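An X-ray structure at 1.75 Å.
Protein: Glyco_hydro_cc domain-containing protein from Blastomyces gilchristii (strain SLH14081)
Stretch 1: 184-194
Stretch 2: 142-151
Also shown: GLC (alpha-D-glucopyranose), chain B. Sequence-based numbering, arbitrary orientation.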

# COMPACT_ATOMS: atom_id res chain seq x y z
N GLU A 184 -21.52 -7.36 7.84
CA GLU A 184 -21.31 -8.84 7.84
C GLU A 184 -20.54 -9.25 6.57
O GLU A 184 -19.63 -10.13 6.68
CB GLU A 184 -22.63 -9.60 7.97
CG GLU A 184 -22.41 -11.09 8.24
CD GLU A 184 -22.18 -11.46 9.69
OE1 GLU A 184 -21.13 -11.12 10.26
OE2 GLU A 184 -23.09 -12.11 10.26
N ALA A 185 -20.90 -8.63 5.43
CA ALA A 185 -20.36 -8.85 4.06
C ALA A 185 -18.79 -8.53 3.97
O ALA A 185 -18.06 -9.40 3.60
CB ALA A 185 -21.10 -7.94 3.09
N GLN A 186 -18.53 -7.45 4.80
CA GLN A 186 -17.12 -7.00 4.99
C GLN A 186 -16.36 -7.98 5.91
O GLN A 186 -15.24 -8.43 5.55
CB GLN A 186 -17.11 -5.57 5.51
CG GLN A 186 -17.78 -4.60 4.57
CD GLN A 186 -17.74 -3.17 5.04
OE1 GLN A 186 -16.85 -2.76 5.77
NE2 GLN A 186 -18.72 -2.39 4.62
N VAL A 187 -16.95 -8.38 7.03
CA VAL A 187 -16.26 -9.34 7.94
C VAL A 187 -15.82 -10.59 7.11
O VAL A 187 -14.65 -11.08 7.23
CB VAL A 187 -17.10 -9.65 9.20
CG1 VAL A 187 -16.49 -10.76 10.04
CG2 VAL A 187 -17.33 -8.41 10.05
N ASN A 188 -16.89 -11.31 6.55
CA ASN A 188 -16.70 -12.65 5.92
C ASN A 188 -15.54 -12.61 4.92
O ASN A 188 -14.72 -13.56 4.87
CB ASN A 188 -18.00 -13.15 5.28
CG ASN A 188 -18.92 -13.82 6.27
OD1 ASN A 188 -18.94 -13.46 7.46
ND2 ASN A 188 -19.69 -14.79 5.80
N PHE A 189 -15.46 -11.49 4.20
CA PHE A 189 -14.41 -11.24 3.18
C PHE A 189 -13.05 -11.31 3.90
O PHE A 189 -12.13 -12.09 3.48
CB PHE A 189 -14.76 -9.92 2.50
CG PHE A 189 -13.72 -9.40 1.55
CD1 PHE A 189 -12.75 -8.52 2.00
CD2 PHE A 189 -13.70 -9.77 0.21
CE1 PHE A 189 -11.77 -8.06 1.15
CE2 PHE A 189 -12.73 -9.27 -0.65
CZ PHE A 189 -11.77 -8.40 -0.17
N LEU A 190 -12.92 -10.60 5.03
CA LEU A 190 -11.64 -10.57 5.79
C LEU A 190 -11.30 -11.98 6.29
O LEU A 190 -10.09 -12.38 6.30
CB LEU A 190 -11.74 -9.57 6.95
CG LEU A 190 -11.74 -8.09 6.55
CD1 LEU A 190 -12.12 -7.21 7.72
CD2 LEU A 190 -10.39 -7.70 5.97
N LYS A 191 -12.31 -12.75 6.68
CA LYS A 191 -12.11 -14.17 7.08
C LYS A 191 -11.47 -15.01 5.97
O LYS A 191 -10.72 -15.95 6.33
CB LYS A 191 -13.44 -14.83 7.48
CG LYS A 191 -14.10 -14.20 8.68
CD LYS A 191 -15.15 -15.09 9.31
CE LYS A 191 -15.68 -14.53 10.62
NZ LYS A 191 -15.75 -15.60 11.64
N GLU A 192 -11.77 -14.73 4.69
CA GLU A 192 -11.23 -15.49 3.54
C GLU A 192 -9.83 -14.95 3.17
O GLU A 192 -8.86 -15.77 3.07
CB GLU A 192 -12.24 -15.38 2.39
CG GLU A 192 -11.80 -15.98 1.05
CD GLU A 192 -11.64 -17.49 0.99
OE1 GLU A 192 -12.39 -18.20 1.68
OE2 GLU A 192 -10.77 -17.94 0.22
N VAL A 193 -9.67 -13.64 3.04
CA VAL A 193 -8.43 -13.04 2.45
C VAL A 193 -7.31 -12.91 3.51
O VAL A 193 -6.12 -13.11 3.17
CB VAL A 193 -8.78 -11.72 1.73
CG1 VAL A 193 -9.99 -11.92 0.82
CG2 VAL A 193 -9.03 -10.55 2.68
N LEU A 194 -7.62 -12.63 4.78
CA LEU A 194 -6.51 -12.36 5.75
C LEU A 194 -5.59 -13.58 5.91
O LEU A 194 -4.35 -13.46 5.85
CB LEU A 194 -7.07 -11.88 7.09
CG LEU A 194 -7.55 -10.43 7.13
CD1 LEU A 194 -7.96 -9.97 8.52
CD2 LEU A 194 -6.49 -9.48 6.57
C1 GLC B . -8.50 4.65 -3.81
C2 GLC B . -7.67 5.91 -3.56
C3 GLC B . -8.37 6.86 -2.59
C4 GLC B . -9.83 7.10 -3.08
C5 GLC B . -10.54 5.82 -3.39
C6 GLC B . -11.99 5.96 -3.90
O1 GLC B . -8.80 3.91 -2.62
O2 GLC B . -6.33 5.71 -3.03
O3 GLC B . -7.62 8.07 -2.48
O4 GLC B . -10.55 7.68 -2.04
O5 GLC B . -9.76 5.12 -4.36
O6 GLC B . -12.01 7.15 -4.63
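Stretch 2 142-151: HWHGPSGNVD

Stretch 2 packs the end of a strand, a tight turn and the start of a helix against one side of the helix of stretch 1, in a small, mainly apolar contact that centres on Phe189 and has no hydrogen bond across it. Residues 184-194 are helical throughout, part of a helix that extends beyond both ends of the stretch; its backbone hydrogen bonds include Val193 N to Phe189 O at 2.9 Å and a weak one from Phe189 N to Ala185 O at 3.4 Å. Stretch 2 runs extended from His142 to Pro146, then changes course through a type I beta turn from Pro146 to Asn149, closed by the hydrogen bond from Asn149 N to Pro146 O at 3.2 Å. Asn149 takes the N-cap position without a capping bond from its side chain, and Val150 and Asp151 begin the next helix. The backbones come nearest at the turn, where Phe189 CA and Ser147 CA are 5.6 Å apart.

The contacts follow the helical repeat: Ala185, Phe189 and the adjacent pair Glu192 and Val193, the pair three and four residues after Phe189, bring one side of the helix to stretch 2. From the turn onward they advance along both chains in the same sense, Ser147 against Ala185 and Phe189, then Val150 against Phe189, Glu192 and Val193. At the Ala185 end, Ser147 CB lies 3.4 Å from Ala185 O, and Ser147 OG is 3.6 Å from Ala185 CB; the hydroxyl finds its hydrogen bond elsewhere in the structure. One turn on, Phe189 (chi1 t) points toward stretch 2 and gives the largest covered area of any residue here. Phe189 CD2 is 3.2 Å from Ser147 O, which sits at the ring edge near the ring plane. Phe189 CZ reaches Trp143 CZ3 at 3.5 Å, bringing the strand into the contact. The two aromatic groups meet rim to rim: the Phe189 ring and the Trp143 six-membered ring have centroids 5.8 Å apart and planes inclined by 12°, but neither lies over the face of the other.

Val150 completes the packing from the start of the second helix. Val150 CG2 is 3.6 Å from Phe189 CD2, while Val150 CG1 lies 3.5 Å from Glu192 CG and 4.0 Å from Val193 CG1. Glu192 thus meets the valine through the aliphatic part of its side chain.

The CA-to-CB bond of Trp143 points toward the helix and that of His144 away from it, as in an extended chain; His144 NE2 lies 3.0 Å from GLC O1.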

# COMPACT_ATOMS: atom_id res chain seq x y z
N HIS A 142 -3.54 -2.07 -5.29
CA HIS A 142 -4.82 -1.82 -4.59
C HIS A 142 -5.94 -2.66 -5.19
O HIS A 142 -5.96 -2.70 -6.42
CB HIS A 142 -5.28 -0.42 -4.83
CG HIS A 142 -4.46 0.63 -4.22
ND1 HIS A 142 -4.70 1.92 -4.47
CD2 HIS A 142 -3.41 0.57 -3.37
CE1 HIS A 142 -3.89 2.67 -3.77
NE2 HIS A 142 -3.05 1.88 -3.08
N TRP A 143 -6.90 -3.20 -4.40
CA TRP A 143 -8.09 -3.89 -4.93
C TRP A 143 -9.34 -3.44 -4.16
O TRP A 143 -9.32 -3.57 -2.92
CB TRP A 143 -7.88 -5.41 -4.91
CG TRP A 143 -9.03 -6.10 -5.57
CD1 TRP A 143 -9.18 -6.37 -6.89
CD2 TRP A 143 -10.25 -6.49 -4.93
NE1 TRP A 143 -10.39 -7.00 -7.11
CE2 TRP A 143 -11.07 -7.08 -5.92
CE3 TRP A 143 -10.71 -6.43 -3.62
CZ2 TRP A 143 -12.31 -7.61 -5.61
CZ3 TRP A 143 -11.94 -6.97 -3.32
CH2 TRP A 143 -12.74 -7.54 -4.31
N HIS A 144 -10.31 -2.82 -4.84
CA HIS A 144 -11.64 -2.47 -4.28
C HIS A 144 -12.70 -3.18 -5.14
O HIS A 144 -12.56 -3.22 -6.36
CB HIS A 144 -11.92 -0.98 -4.29
CG HIS A 144 -10.96 -0.16 -3.49
ND1 HIS A 144 -11.38 0.57 -2.38
CD2 HIS A 144 -9.65 0.07 -3.64
CE1 HIS A 144 -10.35 1.20 -1.86
NE2 HIS A 144 -9.28 0.90 -2.61
N GLY A 145 -13.72 -3.69 -4.50
CA GLY A 145 -14.75 -4.46 -5.21
C GLY A 145 -15.71 -5.06 -4.22
O GLY A 145 -15.41 -5.11 -3.01
N PRO A 146 -16.90 -5.48 -4.69
CA PRO A 146 -17.83 -6.17 -3.81
C PRO A 146 -17.04 -7.34 -2.98
O PRO A 146 -16.16 -7.84 -3.57
CB PRO A 146 -18.93 -6.63 -4.79
CG PRO A 146 -18.87 -5.62 -5.90
CD PRO A 146 -17.40 -5.32 -6.06
N SER A 147 -17.69 -7.59 -1.85
CA SER A 147 -17.32 -8.60 -0.83
C SER A 147 -17.35 -10.03 -1.38
O SER A 147 -16.56 -10.86 -0.87
CB SER A 147 -18.27 -8.45 0.34
OG SER A 147 -19.64 -8.45 -0.18
N GLY A 148 -18.23 -10.32 -2.36
CA GLY A 148 -18.42 -11.65 -3.01
C GLY A 148 -17.53 -11.81 -4.23
O GLY A 148 -17.45 -12.93 -4.76
N ASN A 149 -16.87 -10.73 -4.68
CA ASN A 149 -15.84 -10.77 -5.76
C ASN A 149 -14.47 -11.13 -5.18
O ASN A 149 -13.49 -10.56 -5.62
CB ASN A 149 -15.80 -9.45 -6.54
CG ASN A 149 -17.03 -9.25 -7.40
OD1 ASN A 149 -18.02 -9.97 -7.27
ND2 ASN A 149 -16.97 -8.26 -8.27
N VAL A 150 -14.41 -12.09 -4.27
CA VAL A 150 -13.19 -12.50 -3.53
C VAL A 150 -12.20 -13.18 -4.48
O VAL A 150 -10.99 -12.98 -4.33
CB VAL A 150 -13.51 -13.49 -2.40
CG1 VAL A 150 -12.23 -14.00 -1.75
CG2 VAL A 150 -14.45 -12.89 -1.37
N ASP A 151 -12.69 -14.05 -5.37
CA ASP A 151 -11.76 -14.76 -6.28
C ASP A 151 -10.89 -13.70 -6.99
O ASP A 151 -9.64 -13.83 -7.25
CB ASP A 151 -12.53 -15.61 -7.29
CG ASP A 151 -13.72 -16.25 -6.62
OD1 ASP A 151 -13.48 -17.18 -5.84
OD2 ASP A 151 -14.87 -15.72 -6.80